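Local coordinates for glycerol-3-phosphate dehydrogenase [NAD(+)] 1 (Saccharomyces cerevisiae, PDB 4FGW), which catalyses the NAD-dependent interconversion of dihydroxyacetone phosphate and glycerol 3-phosphate, driving the glycerol accumulation that protects yeast cells against hyperosmotic stress, at residues 159-164 with 282-287; 113-118 with 135-140. All blocks are in the same frame, centred on the assembly; numbering follows the deposited sequence.

Contact 1: 159-164 with 282-287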
loop_
_atom_site.group_PDB
_atom_site.type_symbol
_atom_site.label_atom_id
_atom_site.label_comp_id
_atom_site.label_asym_id
_atom_site.label_seq_id
_atom_site.Cartn_x
_atom_site.Cartn_y
_atom_site.Cartn_z
ATOM N N LYS A 159 -16.153 24.370 9.640
ATOM C CA LYS A 159 -17.238 24.178 10.612
ATOM C C LYS A 159 -17.308 22.803 11.289
ATOM O O LYS A 159 -17.858 22.700 12.390
ATOM C CB LYS A 159 -18.600 24.590 10.028
ATOM C CG LYS A 159 -18.837 26.097 10.058
ATOM C CD LYS A 159 -20.304 26.448 9.844
ATOM C CE LYS A 159 -20.607 27.872 10.235
ATOM N NZ LYS A 159 -22.060 28.170 10.151
ATOM N N GLY A 160 -16.763 21.773 10.643
ATOM C CA GLY A 160 -16.771 20.422 11.191
ATOM C C GLY A 160 -16.616 19.291 10.196
ATOM O O GLY A 160 -16.411 19.516 8.999
ATOM N N VAL A 161 -16.705 18.055 10.714
ATOM C CA VAL A 161 -16.630 16.818 9.938
ATOM C C VAL A 161 -17.946 16.052 10.036
ATOM O O VAL A 161 -18.522 15.960 11.118
ATOM C CB VAL A 161 -15.410 15.914 10.280
ATOM C CG1 VAL A 161 -14.133 16.451 9.655
ATOM C CG2 VAL A 161 -15.238 15.704 11.786
ATOM N N GLN A 162 -18.419 15.500 8.912
ATOM C CA GLN A 162 -19.647 14.705 8.894
ATOM C C GLN A 162 -19.641 13.625 7.824
ATOM O O GLN A 162 -19.284 13.881 6.677
ATOM C CB GLN A 162 -20.907 15.580 8.768
ATOM C CG GLN A 162 -22.206 14.796 9.018
ATOM C CD GLN A 162 -23.451 15.625 8.876
ATOM O OE1 GLN A 162 -24.068 16.012 9.869
ATOM N NE2 GLN A 162 -23.874 15.876 7.641
ATOM N N LEU A 163 -20.072 12.418 8.211
ATOM C CA LEU A 163 -20.231 11.290 7.306
ATOM C C LEU A 163 -21.540 11.497 6.536
ATOM O O LEU A 163 -22.531 11.954 7.115
ATOM C CB LEU A 163 -20.259 9.954 8.082
ATOM C CG LEU A 163 -19.074 9.644 9.018
ATOM C CD1 LEU A 163 -19.337 8.397 9.829
ATOM C CD2 LEU A 163 -17.756 9.515 8.256
ATOM N N LEU A 164 -21.578 11.169 5.257
ATOM C CA LEU A 164 -22.772 11.347 4.451
ATOM C C LEU A 164 -23.848 10.320 4.715
ATOM O O LEU A 164 -25.002 10.518 4.409
ATOM C CB LEU A 164 -22.422 11.311 2.976
ATOM C CG LEU A 164 -21.177 12.042 2.511
ATOM C CD1 LEU A 164 -20.932 11.759 1.073
ATOM C CD2 LEU A 164 -21.296 13.491 2.711
ATOM N N MET A 282 -8.556 10.466 15.463
ATOM C CA MET A 282 -8.612 11.759 16.145
ATOM C C MET A 282 -10.037 12.326 16.098
ATOM O O MET A 282 -10.519 12.830 17.110
ATOM C CB MET A 282 -7.624 12.744 15.494
ATOM C CG MET A 282 -7.386 14.007 16.294
ATOM S SD MET A 282 -6.228 15.141 15.484
ATOM C CE MET A 282 -4.662 14.285 15.771
ATOM N N PHE A 283 -10.699 12.241 14.929
ATOM C CA PHE A 283 -12.032 12.797 14.699
ATOM C C PHE A 283 -13.194 11.808 14.696
ATOM O O PHE A 283 -14.341 12.222 14.872
ATOM C CB PHE A 283 -12.029 13.691 13.443
ATOM C CG PHE A 283 -10.981 14.779 13.518
ATOM C CD1 PHE A 283 -9.823 14.706 12.753
ATOM C CD2 PHE A 283 -11.115 15.838 14.410
ATOM C CE1 PHE A 283 -8.835 15.692 12.853
ATOM C CE2 PHE A 283 -10.126 16.815 14.514
ATOM C CZ PHE A 283 -8.999 16.746 13.726
ATOM N N PHE A 284 -12.907 10.515 14.622
ATOM C CA PHE A 284 -13.931 9.479 14.739
ATOM C C PHE A 284 -13.457 8.308 15.591
ATOM O O PHE A 284 -13.650 7.160 15.261
ATOM C CB PHE A 284 -14.333 8.962 13.372
ATOM C CG PHE A 284 -14.911 9.999 12.476
ATOM C CD1 PHE A 284 -16.261 10.053 12.252
ATOM C CD2 PHE A 284 -14.105 10.906 11.843
ATOM C CE1 PHE A 284 -16.792 10.993 11.429
ATOM C CE2 PHE A 284 -14.638 11.842 11.023
ATOM C CZ PHE A 284 -15.984 11.885 10.815
ATOM N N PRO A 285 -12.841 8.635 16.704
ATOM C CA PRO A 285 -12.242 7.676 17.624
ATOM C C PRO A 285 -12.871 6.304 17.719
ATOM O O PRO A 285 -12.224 5.443 18.273
ATOM C CB PRO A 285 -12.377 8.378 18.976
ATOM C CG PRO A 285 -12.762 9.784 18.658
ATOM C CD PRO A 285 -13.544 9.697 17.423
ATOM N N GLU A 286 -14.077 6.081 17.243
ATOM C CA GLU A 286 -14.591 4.728 17.275
ATOM C C GLU A 286 -14.091 3.953 16.057
ATOM O O GLU A 286 -14.553 2.867 15.750
ATOM C CB GLU A 286 -16.104 4.733 17.321
ATOM C CG GLU A 286 -16.664 5.291 18.601
ATOM C CD GLU A 286 -16.618 4.309 19.741
ATOM O OE1 GLU A 286 -17.657 3.688 20.019
ATOM O OE2 GLU A 286 -15.553 4.164 20.370
ATOM N N SER A 287 -13.130 4.528 15.365
ATOM C CA SER A 287 -12.620 3.945 14.152
ATOM C C SER A 287 -11.490 2.996 14.443
ATOM O O SER A 287 -10.635 3.302 15.252
ATOM C CB SER A 287 -12.108 5.043 13.261
ATOM O OG SER A 287 -12.220 4.658 11.938
#
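Phe-284 lays the far end of its ring across Val-161 and Leu-163, one branched chain reached by CE2 and CZ, the other by CE1 and CZ. CE1 of Phe-284 lies 3.6 Å from CG of Leu-163, and CD2 of the leucine 3.9 Å from CZ of the same ring, the two side chains running alongside each other but pointing opposite ways. Val-161 brings CG2 obliquely to the ring, 4.0 Å from CE2 of Phe-284. CG2 of Val-161 also meets CB of Phe-283 at 4.1 Å, so this methyl is shared by two successive phenylalanines. With CG of Phe-284 opposite the carbonyl carbon (chi1 -61°), the ring reaches out just where the chain leaves helix 261-283; a wide phenyl suits the place because it spans a valine and a leucine two residues apart. It also touches Ala-236 and Ile-240 of helix 235-257. An alanine here would probably leave Val-161 and Leu-163 without their aromatic partner and open a gap beside that helix. The hairpin 155-157/160-162 and the N-cap residue Leu-163, in the N-terminal Rossmann-type region, thus pack on the end of helix 261-283 and the residue after it, in the helical C-terminal region.

Contact 2: 113-118 with 135-140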
loop_
_atom_site.group_PDB
_atom_site.type_symbol
_atom_site.label_atom_id
_atom_site.label_comp_id
_atom_site.label_asym_id
_atom_site.label_seq_id
_atom_site.Cartn_x
_atom_site.Cartn_y
_atom_site.Cartn_z
ATOM N N ASP A 113 -42.393 5.768 -5.654
ATOM C CA ASP A 113 -42.879 4.468 -6.079
ATOM C C ASP A 113 -41.798 3.402 -5.931
ATOM O O ASP A 113 -42.079 2.246 -5.639
ATOM C CB ASP A 113 -43.388 4.510 -7.522
ATOM C CG ASP A 113 -44.028 3.209 -7.949
ATOM O OD1 ASP A 113 -43.995 2.874 -9.138
ATOM O OD2 ASP A 113 -44.566 2.504 -7.097
ATOM N N SER A 114 -40.554 3.806 -6.145
ATOM C CA SER A 114 -39.405 2.897 -6.085
ATOM C C SER A 114 -39.156 2.437 -4.639
ATOM O O SER A 114 -38.694 1.319 -4.413
ATOM C CB SER A 114 -38.160 3.569 -6.656
ATOM O OG SER A 114 -37.750 4.673 -5.868
ATOM N N VAL A 115 -39.502 3.304 -3.675
ATOM C CA VAL A 115 -39.360 3.103 -2.234
ATOM C C VAL A 115 -40.589 2.377 -1.604
ATOM O O VAL A 115 -40.507 1.934 -0.455
ATOM C CB VAL A 115 -38.956 4.466 -1.579
ATOM C CG1 VAL A 115 -39.464 4.641 -0.145
ATOM C CG2 VAL A 115 -37.444 4.678 -1.657
ATOM N N LYS A 116 -41.597 2.134 -2.435
ATOM C CA LYS A 116 -42.821 1.438 -2.066
ATOM C C LYS A 116 -42.532 0.264 -1.187
ATOM O O LYS A 116 -42.124 -0.775 -1.654
ATOM C CB LYS A 116 -43.550 0.950 -3.308
ATOM C CG LYS A 116 -45.062 1.117 -3.252
ATOM C CD LYS A 116 -45.693 0.191 -2.217
ATOM C CE LYS A 116 -47.161 -0.128 -2.518
ATOM N NZ LYS A 116 -47.369 -1.502 -3.072
ATOM N N ASP A 117 -42.780 0.434 0.098
ATOM C CA ASP A 117 -42.264 -0.484 1.095
ATOM C C ASP A 117 -41.116 -1.329 0.569
ATOM O O ASP A 117 -41.265 -2.298 -0.161
ATOM C CB ASP A 117 -43.340 -1.291 1.832
ATOM C CG ASP A 117 -43.370 -0.965 3.316
ATOM O OD1 ASP A 117 -42.704 -1.667 4.103
ATOM O OD2 ASP A 117 -44.030 0.022 3.690
ATOM N N VAL A 118 -39.951 -0.896 0.988
ATOM C CA VAL A 118 -38.710 -1.391 0.526
ATOM C C VAL A 118 -38.025 -1.641 1.832
ATOM O O VAL A 118 -38.299 -0.982 2.813
ATOM C CB VAL A 118 -37.994 -0.277 -0.190
ATOM C CG1 VAL A 118 -37.563 0.750 0.799
ATOM C CG2 VAL A 118 -36.858 -0.785 -0.995
ATOM N N SER A 135 -34.606 15.334 1.178
ATOM C CA SER A 135 -35.732 16.254 1.373
ATOM C C SER A 135 -37.006 15.715 0.719
ATOM O O SER A 135 -38.102 15.921 1.249
ATOM C CB SER A 135 -35.398 17.629 0.813
ATOM O OG SER A 135 -36.337 18.605 1.234
ATOM N N GLN A 136 -36.849 14.973 -0.364
ATOM C CA GLN A 136 -37.959 14.366 -1.069
ATOM C C GLN A 136 -38.393 13.047 -0.531
ATOM O O GLN A 136 -39.484 12.605 -0.791
ATOM C CB GLN A 136 -37.576 14.119 -2.494
ATOM C CG GLN A 136 -36.979 15.283 -3.114
ATOM C CD GLN A 136 -37.784 15.729 -4.267
ATOM O OE1 GLN A 136 -37.278 15.843 -5.371
ATOM N NE2 GLN A 136 -39.067 15.964 -4.033
ATOM N N LEU A 137 -37.504 12.377 0.165
ATOM C CA LEU A 137 -37.842 11.108 0.810
ATOM C C LEU A 137 -38.395 11.269 2.231
ATOM O O LEU A 137 -39.022 10.335 2.733
ATOM C CB LEU A 137 -36.678 10.100 0.763
ATOM C CG LEU A 137 -36.365 9.448 -0.591
ATOM C CD1 LEU A 137 -35.073 8.667 -0.517
ATOM C CD2 LEU A 137 -37.496 8.535 -1.063
ATOM N N LYS A 138 -38.185 12.447 2.870
ATOM C CA LYS A 138 -38.670 12.747 4.225
ATOM C C LYS A 138 -40.172 12.467 4.344
ATOM O O LYS A 138 -40.973 13.041 3.597
ATOM C CB LYS A 138 -38.391 14.215 4.604
ATOM C CG LYS A 138 -37.028 14.459 5.228
ATOM C CD LYS A 138 -37.081 15.626 6.209
ATOM C CE LYS A 138 -35.725 15.932 6.794
ATOM N NZ LYS A 138 -35.791 16.981 7.840
ATOM N N GLY A 139 -40.521 11.556 5.252
ATOM C CA GLY A 139 -41.900 11.146 5.504
ATOM C C GLY A 139 -42.454 10.178 4.475
ATOM O O GLY A 139 -43.675 10.037 4.361
ATOM N N HIS A 140 -41.561 9.499 3.716
ATOM C CA HIS A 140 -41.951 8.542 2.676
ATOM C C HIS A 140 -41.180 7.229 2.748
ATOM O O HIS A 140 -41.486 6.310 1.983
ATOM C CB HIS A 140 -41.811 9.163 1.272
ATOM C CG HIS A 140 -42.761 10.286 1.005
ATOM N ND1 HIS A 140 -42.316 11.585 0.857
ATOM C CD2 HIS A 140 -44.106 10.264 0.866
ATOM C CE1 HIS A 140 -43.398 12.309 0.634
ATOM N NE2 HIS A 140 -44.499 11.558 0.636
#
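Val-115 carries the first side of this contact, its two methyls dividing the work between Leu-137 and His-140. CG2 of Val-115 meets CD2 of Leu-137 at 3.9 Å, two apolar branches meeting as the side chains cross at a slant. CG1 of Val-115 lies 3.4 Å from the backbone O of His-140, so a hydrocarbon branch rests against a carbonyl where the second helix has already given way to loop. A beta-branched valine suits the place because it offers two methyls from one short stem, each to a different residue. Leu-137, in the last turn of helix 130-137, needs a longer side chain: its CB does not head straight for the valine, but CG stands opposite the carbonyl carbon (chi1 -73°), and with CD1 continuing the chain (chi2 171°) CD2 is the branch that meets Val-115. Both side chains are buried, as fits their hydrocarbon character. His-140 contributes its main chain, while its imidazole turns elsewhere and the residue remains exposed. ND1 of His-140 makes a weak hydrogen bond of 3.4 Å back to O of Gln-136, and N of His-140 donates to O of Leu-137 at 2.8 Å. These bonds tie to the helix end the turn through Gly-139, where the backbone takes a positive phi that glycine accepts easily. The contact thus joins Val-115, late in helix 111-115, to the last turn of helix 130-137 and the loop after it, within the Rossmann-type nucleotide-binding region, where Ser-114 packs on strands 35-40 and 67-71.

Contact 2 is largely buried and lies within the N-terminal Rossmann-type region, whereas contact 1 is a surface contact, its touching residues all partly exposed, and bridges that region to the helical C-terminal one. They share no helix or strand: their centres lie 28 Å apart, their nearest atoms about 11 Å, and in sequence 113-140 is complete before contact 1 begins. Both rest mainly on apolar side chains, with no polar bond between the segments, but the chemistry differs. Contact 1 sets an aromatic ring against branched aliphatic chains and buries 197 Å²; contact 2 buries 109 Å² with aliphatic methyls and a backbone carbonyl. One is packing between regions, the other local packing of elements close in sequence.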